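Uncharacterized protein (Parabacteroides merdae, PDB 4R7F) is of unknown function, but has three immunoglobulin-like beta-sandwich domains and begins with a domain related to type 9 secretion system plug proteins. Local coordinates at residues A[162-167]-A[209-214]; A[142-147]-A[392-397]. All blocks are in the same frame, centred on the assembly; numbering follows the deposited sequence.

Interaction 1. Residues A[162-167]-A[209-214]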
loop_
_atom_site.group_PDB
_atom_site.type_symbol
_atom_site.label_atom_id
_atom_site.label_comp_id
_atom_site.label_asym_id
_atom_site.label_seq_id
_atom_site.Cartn_x
_atom_site.Cartn_y
_atom_site.Cartn_z
ATOM N N GLN A 162 -9.682 -9.973 -10.591
ATOM C CA GLN A 162 -10.735 -9.177 -11.182
ATOM C C GLN A 162 -10.834 -7.835 -10.488
ATOM O O GLN A 162 -10.872 -7.755 -9.264
ATOM C CB GLN A 162 -12.051 -9.930 -11.070
ATOM C CG GLN A 162 -13.293 -9.153 -11.490
ATOM C CD GLN A 162 -14.455 -10.089 -11.900
ATOM O OE1 GLN A 162 -14.463 -11.272 -11.576
ATOM N NE2 GLN A 162 -15.399 -9.558 -12.663
ATOM N N VAL A 163 -10.901 -6.791 -11.299
ATOM C CA VAL A 163 -11.099 -5.416 -10.838
ATOM C C VAL A 163 -12.563 -5.021 -10.888
ATOM O O VAL A 163 -13.269 -5.297 -11.856
ATOM C CB VAL A 163 -10.383 -4.442 -11.772
ATOM C CG1 VAL A 163 -10.584 -3.017 -11.304
ATOM C CG2 VAL A 163 -8.901 -4.791 -11.846
ATOM N N SER A 164 -12.993 -4.336 -9.846
ATOM C CA SER A 164 -14.391 -3.966 -9.663
ATOM C C SER A 164 -14.296 -2.509 -9.274
ATOM O O SER A 164 -13.437 -2.151 -8.459
ATOM C CB SER A 164 -15.039 -4.776 -8.521
ATOM O OG SER A 164 -14.997 -6.200 -8.694
ATOM N N PHE A 165 -15.122 -1.654 -9.868
ATOM C CA PHE A 165 -15.131 -0.256 -9.433
ATOM C C PHE A 165 -16.431 0.482 -9.655
ATOM O O PHE A 165 -17.226 0.083 -10.482
ATOM C CB PHE A 165 -13.946 0.534 -10.018
ATOM C CG PHE A 165 -14.071 0.857 -11.483
ATOM C CD1 PHE A 165 -13.638 -0.040 -12.449
ATOM C CD2 PHE A 165 -14.586 2.067 -11.892
ATOM C CE1 PHE A 165 -13.732 0.275 -13.803
ATOM C CE2 PHE A 165 -14.720 2.372 -13.238
ATOM C CZ PHE A 165 -14.274 1.481 -14.189
ATOM N N ASN A 166 -16.600 1.582 -8.920
ATOM C CA ASN A 166 -17.773 2.468 -9.038
ATOM C C ASN A 166 -17.265 3.858 -9.147
ATOM O O ASN A 166 -16.321 4.222 -8.467
ATOM C CB ASN A 166 -18.680 2.397 -7.810
ATOM C CG ASN A 166 -19.109 0.977 -7.505
ATOM O OD1 ASN A 166 -20.077 0.483 -8.062
ATOM N ND2 ASN A 166 -18.350 0.301 -6.640
ATOM N N ILE A 167 -17.910 4.635 -9.999
ATOM C CA ILE A 167 -17.607 6.016 -10.123
ATOM C C ILE A 167 -18.657 6.735 -9.322
ATOM O O ILE A 167 -19.826 6.622 -9.622
ATOM C CB ILE A 167 -17.689 6.471 -11.586
ATOM C CG1 ILE A 167 -16.672 5.690 -12.414
ATOM C CG2 ILE A 167 -17.455 7.967 -11.673
ATOM C CD1 ILE A 167 -16.776 5.963 -13.894
ATOM N N SER A 209 -21.643 1.909 -11.786
ATOM C CA SER A 209 -20.947 0.708 -11.340
ATOM C C SER A 209 -20.442 -0.117 -12.517
ATOM O O SER A 209 -21.213 -0.384 -13.453
ATOM C CB SER A 209 -21.875 -0.120 -10.436
ATOM O OG SER A 209 -21.282 -1.372 -10.114
ATOM N N TYR A 210 -19.151 -0.479 -12.482
ATOM C CA TYR A 210 -18.533 -1.341 -13.514
ATOM C C TYR A 210 -18.031 -2.561 -12.797
ATOM O O TYR A 210 -16.842 -2.791 -12.665
ATOM C CB TYR A 210 -17.343 -0.671 -14.219
ATOM C CG TYR A 210 -17.696 0.560 -14.983
ATOM C CD1 TYR A 210 -17.879 1.767 -14.337
ATOM C CD2 TYR A 210 -17.897 0.520 -16.354
ATOM C CE1 TYR A 210 -18.244 2.912 -15.035
ATOM C CE2 TYR A 210 -18.225 1.669 -17.064
ATOM C CZ TYR A 210 -18.406 2.863 -16.404
ATOM O OH TYR A 210 -18.747 4.015 -17.106
ATOM N N THR A 211 -18.960 -3.302 -12.267
ATOM C CA THR A 211 -18.674 -4.429 -11.416
ATOM C C THR A 211 -19.215 -5.639 -12.131
ATOM O O THR A 211 -20.224 -5.532 -12.781
ATOM C CB THR A 211 -19.363 -4.234 -10.061
ATOM O OG1 THR A 211 -18.817 -3.063 -9.448
ATOM C CG2 THR A 211 -19.085 -5.377 -9.157
ATOM N N TYR A 212 -18.520 -6.771 -12.027
ATOM C CA TYR A 212 -18.919 -8.040 -12.659
ATOM C C TYR A 212 -18.717 -8.022 -14.179
ATOM O O TYR A 212 -19.365 -8.732 -14.919
ATOM C CB TYR A 212 -20.365 -8.415 -12.308
ATOM C CG TYR A 212 -20.673 -8.386 -10.812
ATOM C CD1 TYR A 212 -19.990 -9.223 -9.920
ATOM C CD2 TYR A 212 -21.642 -7.545 -10.300
ATOM C CE1 TYR A 212 -20.253 -9.197 -8.573
ATOM C CE2 TYR A 212 -21.915 -7.516 -8.935
ATOM C CZ TYR A 212 -21.227 -8.351 -8.080
ATOM O OH TYR A 212 -21.532 -8.366 -6.730
ATOM N N ASN A 213 -17.776 -7.227 -14.623
ATOM C CA ASN A 213 -17.505 -7.072 -16.032
ATOM C C ASN A 213 -16.458 -8.080 -16.454
ATOM O O ASN A 213 -15.365 -8.117 -15.906
ATOM C CB ASN A 213 -17.011 -5.656 -16.285
ATOM C CG ASN A 213 -17.017 -5.294 -17.729
ATOM O OD1 ASN A 213 -16.410 -5.997 -18.564
ATOM N ND2 ASN A 213 -17.705 -4.196 -18.058
ATOM N N ARG A 214 -16.800 -8.905 -17.433
ATOM C CA ARG A 214 -15.941 -9.992 -17.824
ATOM C C ARG A 214 -14.581 -9.477 -18.317
ATOM O O ARG A 214 -13.556 -10.110 -18.088
ATOM C CB ARG A 214 -16.634 -10.844 -18.868
ATOM C CG ARG A 214 -15.810 -11.960 -19.460
ATOM C CD ARG A 214 -15.653 -13.138 -18.513
ATOM N NE ARG A 214 -14.780 -14.140 -19.135
ATOM C CZ ARG A 214 -13.458 -14.009 -19.260
ATOM N NH1 ARG A 214 -12.827 -12.943 -18.819
ATOM N NH2 ARG A 214 -12.748 -14.960 -19.816
HETATM O O HOH W 1 -15.646 -6.519 -11.849
HETATM O O HOH W 2 -17.502 -2.139 -7.284
#
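Strands 160-168 and 207-219, antiparallel neighbours, illustrate a pairing kept together where regular hydrogen bonding breaks off. Between 162-167 and 209-214 the backbone carries one strong link, from Tyr210 N to Phe165 O at 2.8 Å, nearly along the C=O axis; pairing resumes on both sides, at Ile208 and Leu216. The return bond, Phe165 N to Tyr210 O, is weak at 3.5 Å. Beyond Tyr210, segment 209-214 leaves the strand in a short loop, Tyr212 taking a positive phi of 73°, and water takes over: one molecule donates to Val163 O, accepts from Tyr212 N, and bonds Gln162 NE2 and Ser164 OG. Gln162 OE1 accepts from Asp153 N.

On the face of Phe165, Ile167 and Tyr210 the contact is apolar. The rings are nearly parallel, at 15°, but slid apart and barely overlap; Phe165 CE2 still reaches Tyr210 CD1 at 3.4 Å. Tyr210 CB makes a CH-pi contact over the Phe165 face, 3.9 Å from the centroid, while Ile167 CD1 meets Tyr210 CE1.

On the other, polar face Asn166 OD1 takes a weak bond from Ser209 OG (3.0 Å), whose proton has a rival acceptor. Ser209 OG also hydrogen-bonds Thr211 OG1, which a water links to Asn166 ND2 (weakly at the amide). Gln207 of the second subunit bonds weakly to Asn166 and Ser209. The chemistry thus gives this pair an apolar face, packed on strands 181-187 and 373-380, and a hydroxyl- and amide-lined face toward the second subunit.

Interaction 2. Residues A[142-147]-A[392-397]; sequences VNISAS and GVTTVR
Face-to-face packing of two sheets, as in the core of an immunoglobulin-like beta-sandwich, is what brings 142-147 and 392-397 together. The first segment belongs to a strand that is outermost, within this chain, in a four-stranded antiparallel sheet, the second to an outermost strand of the three-stranded sheet laid against it. The strands run in roughly the same direction, their axes approaching to 6.7 Å and crossing at -31°.

Alternation along each strand sends Ile144 and Ala146 toward Thr394 and Val396. Ile144 and Thr394 cross obliquely. The branch methyl Ile144 CG2 meets Thr394 CG2 at 3.6 Å, the threonine placing this methyl between its own backbone N and carbonyl carbon while OG1 stands anti to N (chi1 -166°). The longer arm of Ile144, extended with chi2 at 172°, carries CD1 over the Gly392-Val393 peptide, 3.8 Å from Val393 N. Farther along, Ala146 CB faces Val396 CG1 at 4.0 Å.

At the other end the segments come closest, Val142 and Gly392 having CA atoms 5.5 Å apart. Gly392, without a side chain, lets Val142 CG2 come within 4.0 Å of its CA. Water joins the backbones beside it, donating to Val142 O at 2.9 Å and accepting from Val393 N.

Around this seam, Val378 and Ile376 of strand 373-380 reach Ile144 and Ala146, and Phe165 of strand 160-168 packs on both from their own sheet. Strand 143-149 meets the second subunit through the backbone of Ala146 and through Ser147 OG, which bonds Ser145 OG of that chain.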
loop_
_atom_site.group_PDB
_atom_site.type_symbol
_atom_site.label_atom_id
_atom_site.label_comp_id
_atom_site.label_asym_id
_atom_site.label_seq_id
_atom_site.Cartn_x
_atom_site.Cartn_y
_atom_site.Cartn_z
ATOM N N VAL A 142 -14.612 13.351 -9.920
ATOM C CA VAL A 142 -15.315 12.196 -9.446
ATOM C C VAL A 142 -14.341 11.341 -8.608
ATOM O O VAL A 142 -13.125 11.446 -8.743
ATOM C CB VAL A 142 -15.905 11.377 -10.608
ATOM C CG1 VAL A 142 -16.786 12.237 -11.491
ATOM C CG2 VAL A 142 -14.800 10.726 -11.430
ATOM N N ASN A 143 -14.898 10.506 -7.747
ATOM C CA ASN A 143 -14.155 9.639 -6.838
ATOM C C ASN A 143 -14.379 8.218 -7.358
ATOM O O ASN A 143 -15.471 7.904 -7.852
ATOM C CB ASN A 143 -14.649 9.903 -5.378
ATOM C CG ASN A 143 -14.535 8.706 -4.452
ATOM O OD1 ASN A 143 -15.432 7.869 -4.415
ATOM N ND2 ASN A 143 -13.467 8.646 -3.656
ATOM N N ILE A 144 -13.364 7.366 -7.291
ATOM C CA ILE A 144 -13.491 6.002 -7.761
ATOM C C ILE A 144 -13.247 5.058 -6.608
ATOM O O ILE A 144 -12.167 5.086 -6.013
ATOM C CB ILE A 144 -12.474 5.717 -8.877
ATOM C CG1 ILE A 144 -12.654 6.670 -10.068
ATOM C CG2 ILE A 144 -12.605 4.276 -9.345
ATOM C CD1 ILE A 144 -11.545 6.557 -11.122
ATOM N N SER A 145 -14.246 4.249 -6.261
ATOM C CA SER A 145 -14.099 3.183 -5.261
ATOM C C SER A 145 -13.854 1.877 -5.985
ATOM O O SER A 145 -14.651 1.516 -6.825
ATOM C CB SER A 145 -15.359 3.052 -4.402
ATOM O OG SER A 145 -15.583 4.226 -3.655
ATOM N N ALA A 146 -12.769 1.178 -5.640
ATOM C CA ALA A 146 -12.331 0.007 -6.398
ATOM C C ALA A 146 -11.866 -1.145 -5.511
ATOM O O ALA A 146 -11.568 -0.956 -4.350
ATOM C CB ALA A 146 -11.234 0.396 -7.378
ATOM N N SER A 147 -11.884 -2.356 -6.063
ATOM C CA SER A 147 -11.273 -3.498 -5.403
ATOM C C SER A 147 -10.669 -4.451 -6.440
ATOM O O SER A 147 -11.058 -4.418 -7.589
ATOM C CB SER A 147 -12.285 -4.239 -4.518
ATOM O OG SER A 147 -13.279 -4.894 -5.290
ATOM N N GLY A 392 -11.255 11.576 -13.544
ATOM C CA GLY A 392 -10.914 10.753 -12.413
ATOM C C GLY A 392 -9.869 9.720 -12.751
ATOM O O GLY A 392 -9.816 9.194 -13.884
ATOM N N VAL A 393 -9.048 9.402 -11.758
ATOM C CA VAL A 393 -8.049 8.389 -11.922
ATOM C C VAL A 393 -7.726 7.839 -10.566
ATOM O O VAL A 393 -7.754 8.562 -9.595
ATOM C CB VAL A 393 -6.810 8.963 -12.644
ATOM C CG1 VAL A 393 -6.187 10.079 -11.842
ATOM C CG2 VAL A 393 -5.786 7.872 -12.888
ATOM N N THR A 394 -7.458 6.545 -10.481
ATOM C CA THR A 394 -7.061 5.930 -9.224
ATOM C C THR A 394 -6.220 4.688 -9.514
ATOM O O THR A 394 -6.336 4.099 -10.572
ATOM C CB THR A 394 -8.270 5.549 -8.358
ATOM O OG1 THR A 394 -7.817 5.255 -7.045
ATOM C CG2 THR A 394 -8.992 4.305 -8.867
ATOM N N THR A 395 -5.333 4.330 -8.598
ATOM C CA THR A 395 -4.549 3.113 -8.728
ATOM C C THR A 395 -4.846 2.268 -7.474
ATOM O O THR A 395 -4.750 2.767 -6.380
ATOM C CB THR A 395 -3.042 3.421 -8.892
ATOM O OG1 THR A 395 -2.802 4.086 -10.147
ATOM C CG2 THR A 395 -2.263 2.150 -8.878
ATOM N N VAL A 396 -5.244 1.014 -7.653
ATOM C CA VAL A 396 -5.604 0.126 -6.552
ATOM C C VAL A 396 -4.677 -1.103 -6.560
ATOM O O VAL A 396 -4.293 -1.582 -7.613
ATOM C CB VAL A 396 -7.110 -0.241 -6.632
ATOM C CG1 VAL A 396 -7.489 -0.801 -7.997
ATOM C CG2 VAL A 396 -7.503 -1.208 -5.537
ATOM N N ARG A 397 -4.268 -1.553 -5.382
ATOM C CA ARG A 397 -3.474 -2.761 -5.222
ATOM C C ARG A 397 -4.284 -3.830 -4.456
ATOM O O ARG A 397 -5.413 -3.546 -4.023
ATOM C CB ARG A 397 -2.189 -2.392 -4.501
ATOM C CG ARG A 397 -1.173 -1.751 -5.425
ATOM C CD ARG A 397 -0.173 -0.824 -4.740
ATOM N NE ARG A 397 -0.496 0.598 -4.971
ATOM C CZ ARG A 397 0.180 1.445 -5.756
ATOM N NH1 ARG A 397 1.274 1.061 -6.403
ATOM N NH2 ARG A 397 -0.235 2.706 -5.881
HETATM O O HOH W 3 -10.440 10.450 -9.198
#

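How the interactions relate
Interaction 1 pairs strands within one sheet and interaction 2 packs that sheet against the facing one; their centres lie about 11 Å apart. Strand 160-168, next to 143-149, is the bridge: Asn166 N lies 2.9 Å from Ser145 O and Ser164 O lies 2.9 Å from Ser147 N, both probable hydrogen bonds. Along the chain, interaction 1 is nested inside the loop that interaction 2 closes. Both touch the second subunit, interaction 1 through Asn166, Ser209 and Tyr212, interaction 2 through Ser145, Ser147 and the Ala146 backbone. Neither supplies a residue of the magnesium site (Glu223, Asp269, Asp271, Gln371); the side chains of Tyr212 and Val396 lie about 8 and 13 Å from a bound ion.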